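Local coordinates for protein c-di-GMP synthase (Capnocytophaga granulosa, PDB 6WT9) that synthesises the cyclic dinucleotide second messenger 3',3'-c-di-GMP from two GTP molecules as part of a CBASS antiphage defence system, at residues L9-L22 against K43-Y56. Sequence-based numbering, arbitrary orientation.
Sequences LFENLQNRSNPEKL and KYITLAMNGVSPEY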
# COMPACT_ATOMS: atom_id res chain seq x y z
N LEU A 9 2.17 -19.95 -9.88
CA LEU A 9 1.95 -18.59 -9.42
C LEU A 9 0.79 -18.52 -8.43
O LEU A 9 0.83 -17.73 -7.48
CB LEU A 9 1.68 -17.67 -10.62
CG LEU A 9 2.88 -17.32 -11.51
CD1 LEU A 9 2.41 -16.67 -12.80
CD2 LEU A 9 3.84 -16.41 -10.77
N PHE A 10 -0.23 -19.35 -8.62
CA PHE A 10 -1.36 -19.36 -7.69
C PHE A 10 -0.94 -19.90 -6.33
O PHE A 10 -1.33 -19.34 -5.29
CB PHE A 10 -2.51 -20.18 -8.26
CG PHE A 10 -3.66 -20.34 -7.31
CD1 PHE A 10 -4.48 -19.27 -7.01
CD2 PHE A 10 -3.92 -21.57 -6.72
CE1 PHE A 10 -5.54 -19.42 -6.13
CE2 PHE A 10 -4.98 -21.72 -5.85
CZ PHE A 10 -5.79 -20.64 -5.55
N GLU A 11 -0.18 -21.00 -6.30
CA GLU A 11 0.30 -21.55 -5.04
C GLU A 11 1.17 -20.54 -4.30
O GLU A 11 0.99 -20.30 -3.10
CB GLU A 11 1.08 -22.84 -5.28
CG GLU A 11 0.21 -24.07 -5.49
CD GLU A 11 1.03 -25.34 -5.58
OE1 GLU A 11 2.18 -25.28 -6.06
OE2 GLU A 11 0.52 -26.40 -5.16
N ASN A 12 2.14 -19.95 -5.01
CA ASN A 12 3.00 -18.94 -4.40
C ASN A 12 2.18 -17.76 -3.88
O ASN A 12 2.50 -17.19 -2.83
CB ASN A 12 4.05 -18.47 -5.40
CG ASN A 12 5.00 -17.45 -4.81
OD1 ASN A 12 5.99 -17.81 -4.18
ND2 ASN A 12 4.72 -16.17 -5.02
N LEU A 13 1.13 -17.38 -4.61
CA LEU A 13 0.27 -16.30 -4.15
C LEU A 13 -0.48 -16.68 -2.88
O LEU A 13 -0.72 -15.83 -2.02
CB LEU A 13 -0.71 -15.91 -5.25
CG LEU A 13 -1.57 -14.67 -4.99
CD1 LEU A 13 -0.70 -13.48 -4.63
CD2 LEU A 13 -2.42 -14.36 -6.21
N GLN A 14 -0.88 -17.95 -2.75
CA GLN A 14 -1.52 -18.41 -1.51
C GLN A 14 -0.58 -18.25 -0.32
O GLN A 14 -1.01 -17.83 0.76
CB GLN A 14 -1.97 -19.86 -1.65
CG GLN A 14 -3.23 -20.07 -2.47
CD GLN A 14 -3.61 -21.53 -2.60
OE1 GLN A 14 -2.77 -22.37 -2.93
NE2 GLN A 14 -4.87 -21.85 -2.34
N ASN A 15 0.70 -18.57 -0.50
CA ASN A 15 1.67 -18.41 0.57
C ASN A 15 1.97 -16.95 0.87
O ASN A 15 2.37 -16.63 1.99
CB ASN A 15 2.96 -19.16 0.23
CG ASN A 15 2.75 -20.65 0.11
OD1 ASN A 15 1.92 -21.24 0.80
ND2 ASN A 15 3.52 -21.29 -0.76
N ARG A 16 1.79 -16.06 -0.11
CA ARG A 16 2.02 -14.64 0.13
C ARG A 16 0.87 -14.02 0.92
O ARG A 16 1.10 -13.33 1.92
CB ARG A 16 2.22 -13.92 -1.20
CG ARG A 16 2.36 -12.41 -1.09
CD ARG A 16 2.38 -11.77 -2.47
NE ARG A 16 3.49 -12.29 -3.27
CZ ARG A 16 3.45 -12.44 -4.59
NH1 ARG A 16 2.35 -12.13 -5.27
NH2 ARG A 16 4.51 -12.92 -5.23
N SER A 17 -0.37 -14.25 0.48
CA SER A 17 -1.52 -13.64 1.14
C SER A 17 -2.00 -14.45 2.34
O SER A 17 -2.63 -13.87 3.24
CB SER A 17 -2.67 -13.48 0.15
OG SER A 17 -3.07 -14.72 -0.41
N ASN A 18 -1.72 -15.75 2.39
CA ASN A 18 -2.15 -16.62 3.48
C ASN A 18 -0.96 -17.49 3.90
O ASN A 18 -0.95 -18.70 3.67
CB ASN A 18 -3.34 -17.48 3.03
CG ASN A 18 -3.91 -18.33 4.15
OD1 ASN A 18 -3.51 -18.21 5.31
ND2 ASN A 18 -4.84 -19.21 3.80
N PRO A 19 0.06 -16.88 4.51
CA PRO A 19 1.28 -17.64 4.82
C PRO A 19 1.07 -18.72 5.87
O PRO A 19 1.77 -19.74 5.84
CB PRO A 19 2.26 -16.56 5.30
CG PRO A 19 1.38 -15.49 5.85
CD PRO A 19 0.16 -15.48 4.97
N GLU A 20 0.14 -18.52 6.81
CA GLU A 20 -0.14 -19.53 7.82
C GLU A 20 -1.04 -20.64 7.30
O GLU A 20 -1.33 -21.58 8.05
CB GLU A 20 -0.77 -18.88 9.05
CG GLU A 20 0.07 -17.75 9.62
CD GLU A 20 -0.48 -17.20 10.92
OE1 GLU A 20 -1.40 -17.82 11.49
OE2 GLU A 20 0.02 -16.15 11.38
N LYS A 21 -1.48 -20.55 6.04
CA LYS A 21 -2.26 -21.61 5.39
C LYS A 21 -3.53 -21.92 6.18
O LYS A 21 -3.88 -23.08 6.38
CB LYS A 21 -1.42 -22.87 5.18
CG LYS A 21 -0.20 -22.65 4.31
CD LYS A 21 0.72 -23.86 4.31
CE LYS A 21 1.95 -23.62 3.45
NZ LYS A 21 2.91 -24.75 3.53
N LEU A 22 -4.22 -20.87 6.62
CA LEU A 22 -5.49 -21.05 7.31
C LEU A 22 -6.54 -21.55 6.33
O LEU A 22 -6.81 -20.89 5.32
CB LEU A 22 -5.93 -19.73 7.95
CG LEU A 22 -4.88 -19.10 8.88
CD1 LEU A 22 -5.39 -17.81 9.50
CD2 LEU A 22 -4.45 -20.09 9.95
N LYS A 43 -7.87 -18.53 -11.18
CA LYS A 43 -7.50 -18.58 -9.77
C LYS A 43 -6.49 -17.50 -9.43
O LYS A 43 -6.63 -16.80 -8.42
CB LYS A 43 -6.93 -19.96 -9.42
CG LYS A 43 -7.88 -21.12 -9.57
CD LYS A 43 -7.17 -22.42 -9.19
CE LYS A 43 -8.07 -23.63 -9.32
NZ LYS A 43 -7.36 -24.87 -8.91
N TYR A 44 -5.45 -17.37 -10.26
CA TYR A 44 -4.40 -16.40 -9.99
C TYR A 44 -4.94 -14.97 -10.04
O TYR A 44 -4.62 -14.15 -9.17
CB TYR A 44 -3.26 -16.58 -10.99
CG TYR A 44 -2.12 -15.59 -10.83
CD1 TYR A 44 -1.25 -15.67 -9.76
CD2 TYR A 44 -1.92 -14.59 -11.77
CE1 TYR A 44 -0.21 -14.77 -9.62
CE2 TYR A 44 -0.89 -13.69 -11.63
CZ TYR A 44 -0.04 -13.78 -10.56
OH TYR A 44 1.00 -12.88 -10.42
N ILE A 45 -5.76 -14.66 -11.04
CA ILE A 45 -6.31 -13.32 -11.16
C ILE A 45 -7.25 -13.01 -10.00
O ILE A 45 -7.20 -11.92 -9.42
CB ILE A 45 -7.02 -13.15 -12.52
CG1 ILE A 45 -6.02 -13.34 -13.67
CG2 ILE A 45 -7.68 -11.79 -12.62
CD1 ILE A 45 -6.67 -13.47 -15.02
N THR A 46 -8.12 -13.96 -9.65
CA THR A 46 -9.09 -13.72 -8.58
C THR A 46 -8.40 -13.53 -7.24
O THR A 46 -8.79 -12.66 -6.45
CB THR A 46 -10.09 -14.87 -8.50
OG1 THR A 46 -10.76 -15.01 -9.76
CG2 THR A 46 -11.13 -14.59 -7.43
N LEU A 47 -7.37 -14.33 -6.95
CA LEU A 47 -6.67 -14.19 -5.68
C LEU A 47 -5.80 -12.94 -5.66
O LEU A 47 -5.67 -12.31 -4.60
CB LEU A 47 -5.82 -15.43 -5.40
CG LEU A 47 -5.20 -15.49 -4.01
CD1 LEU A 47 -6.28 -15.26 -2.95
CD2 LEU A 47 -4.50 -16.82 -3.78
N ALA A 48 -5.22 -12.56 -6.80
CA ALA A 48 -4.40 -11.35 -6.85
C ALA A 48 -5.22 -10.09 -6.64
O ALA A 48 -4.65 -9.04 -6.32
CB ALA A 48 -3.65 -11.27 -8.18
N MSE A 49 -6.53 -10.16 -6.83
CA MSE A 49 -7.41 -9.02 -6.61
C MSE A 49 -8.06 -9.10 -5.23
O MSE A 49 -8.56 -8.10 -4.71
CB MSE A 49 -8.49 -8.95 -7.69
CG MSE A 49 -7.96 -8.68 -9.08
SE MSE A 49 -9.38 -8.67 -10.41
CE MSE A 49 -8.33 -8.01 -11.92
N ASN A 50 -8.05 -10.30 -4.66
CA ASN A 50 -8.71 -10.53 -3.39
C ASN A 50 -8.00 -9.79 -2.27
O ASN A 50 -6.77 -9.69 -2.24
CB ASN A 50 -8.76 -12.03 -3.09
CG ASN A 50 -9.94 -12.42 -2.22
OD1 ASN A 50 -9.80 -12.64 -1.02
ND2 ASN A 50 -11.12 -12.50 -2.83
N GLY A 51 -8.78 -9.27 -1.33
CA GLY A 51 -8.19 -8.63 -0.17
C GLY A 51 -7.61 -9.66 0.79
O GLY A 51 -8.12 -10.76 0.94
N VAL A 52 -6.49 -9.28 1.42
CA VAL A 52 -5.94 -10.10 2.49
C VAL A 52 -7.01 -10.28 3.56
O VAL A 52 -7.74 -9.33 3.90
CB VAL A 52 -4.66 -9.46 3.06
CG1 VAL A 52 -4.22 -10.18 4.33
CG2 VAL A 52 -3.55 -9.47 2.03
N SER A 53 -7.12 -11.49 4.08
CA SER A 53 -8.14 -11.78 5.08
C SER A 53 -7.95 -10.88 6.30
O SER A 53 -6.81 -10.61 6.70
CB SER A 53 -8.08 -13.25 5.50
OG SER A 53 -8.87 -13.49 6.65
N PRO A 54 -9.04 -10.40 6.91
CA PRO A 54 -8.89 -9.57 8.11
C PRO A 54 -8.24 -10.30 9.27
O PRO A 54 -7.79 -9.65 10.22
CB PRO A 54 -10.33 -9.17 8.45
CG PRO A 54 -11.19 -10.20 7.77
CD PRO A 54 -10.45 -10.58 6.52
N GLU A 55 -8.17 -11.64 9.22
CA GLU A 55 -7.42 -12.39 10.23
C GLU A 55 -5.98 -11.90 10.32
O GLU A 55 -5.45 -11.72 11.42
CB GLU A 55 -7.47 -13.88 9.90
CG GLU A 55 -6.78 -14.77 10.92
CD GLU A 55 -7.72 -15.26 12.00
OE1 GLU A 55 -8.84 -14.71 12.11
OE2 GLU A 55 -7.35 -16.20 12.73
N TYR A 56 -5.34 -11.68 9.17
CA TYR A 56 -3.98 -11.15 9.16
C TYR A 56 -3.97 -9.65 9.41
O TYR A 56 -3.11 -9.15 10.14
CB TYR A 56 -3.31 -11.45 7.82
CG TYR A 56 -3.04 -12.92 7.58
CD1 TYR A 56 -1.96 -13.55 8.18
CD2 TYR A 56 -3.86 -13.67 6.75
CE1 TYR A 56 -1.71 -14.89 7.96
CE2 TYR A 56 -3.62 -15.01 6.52
CZ TYR A 56 -2.54 -15.61 7.14
OH TYR A 56 -2.29 -16.95 6.92
O HOH W 1 -5.19 -13.80 3.47
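Phe10 and Tyr44 lie in register, their CA atoms 4.8 Å apart, where helices 9-17 and 43-49 run side by side at 20° between their N-to-C directions and 9.2 Å between axes. Lys43 CB rests over one face of the Phe10 ring, 3.8 Å from its centroid and 22° off the normal, a CH-pi contact from the aliphatic root of the lysine; Gln14 CG sits over the rim of the opposite face. Leu47 is a knob in the hole formed by Phe10, Leu13, Gln14 and Ser17. A chi1 of -171° swings Leu47 CG away from its backbone N, and CD2 then touches Phe10 CE1 and Gln14 CG, while CD1 lies loosely near Ser17 OG. The Leu13 chain runs counter to that of Leu47, its CD2 resting 3.7 Å from Leu47 CB and also meeting Ala48 CB. Leu9 CB touches Tyr44 CE1, and Leu9 CD1 lies over one face of the Tyr44 ring, whose hydroxyl bonds to Asp259 of helix 245-259, which also takes a salt bridge from Arg16.

Beyond the helices, the hydroxyl of Tyr56 enters the turn 18-21. It donates to Asn18 OD1, which lies at the ring edge in plane; the modelled 2.4 Å between Tyr56 OH and Asn18 OD1 is very short and its exact length doubtful. Glu20 N donates to Tyr56 OH at 2.9 Å. Asn18 OD1 also accepts from Leu22 N, and Asn18 ND2 returns a bond to Leu22 O, 3.0 Å, so both ends of the amide are held. Pro19 CD sits 3.5 Å from Tyr56 CZ, and a water links Ser17 O to Ser53 N. In this CD-NTase, helix 6-17 packs knob-into-hole on near-parallel helix 40-49, and a tyrosine fastens the type I turn after it to the start of helix 54-71.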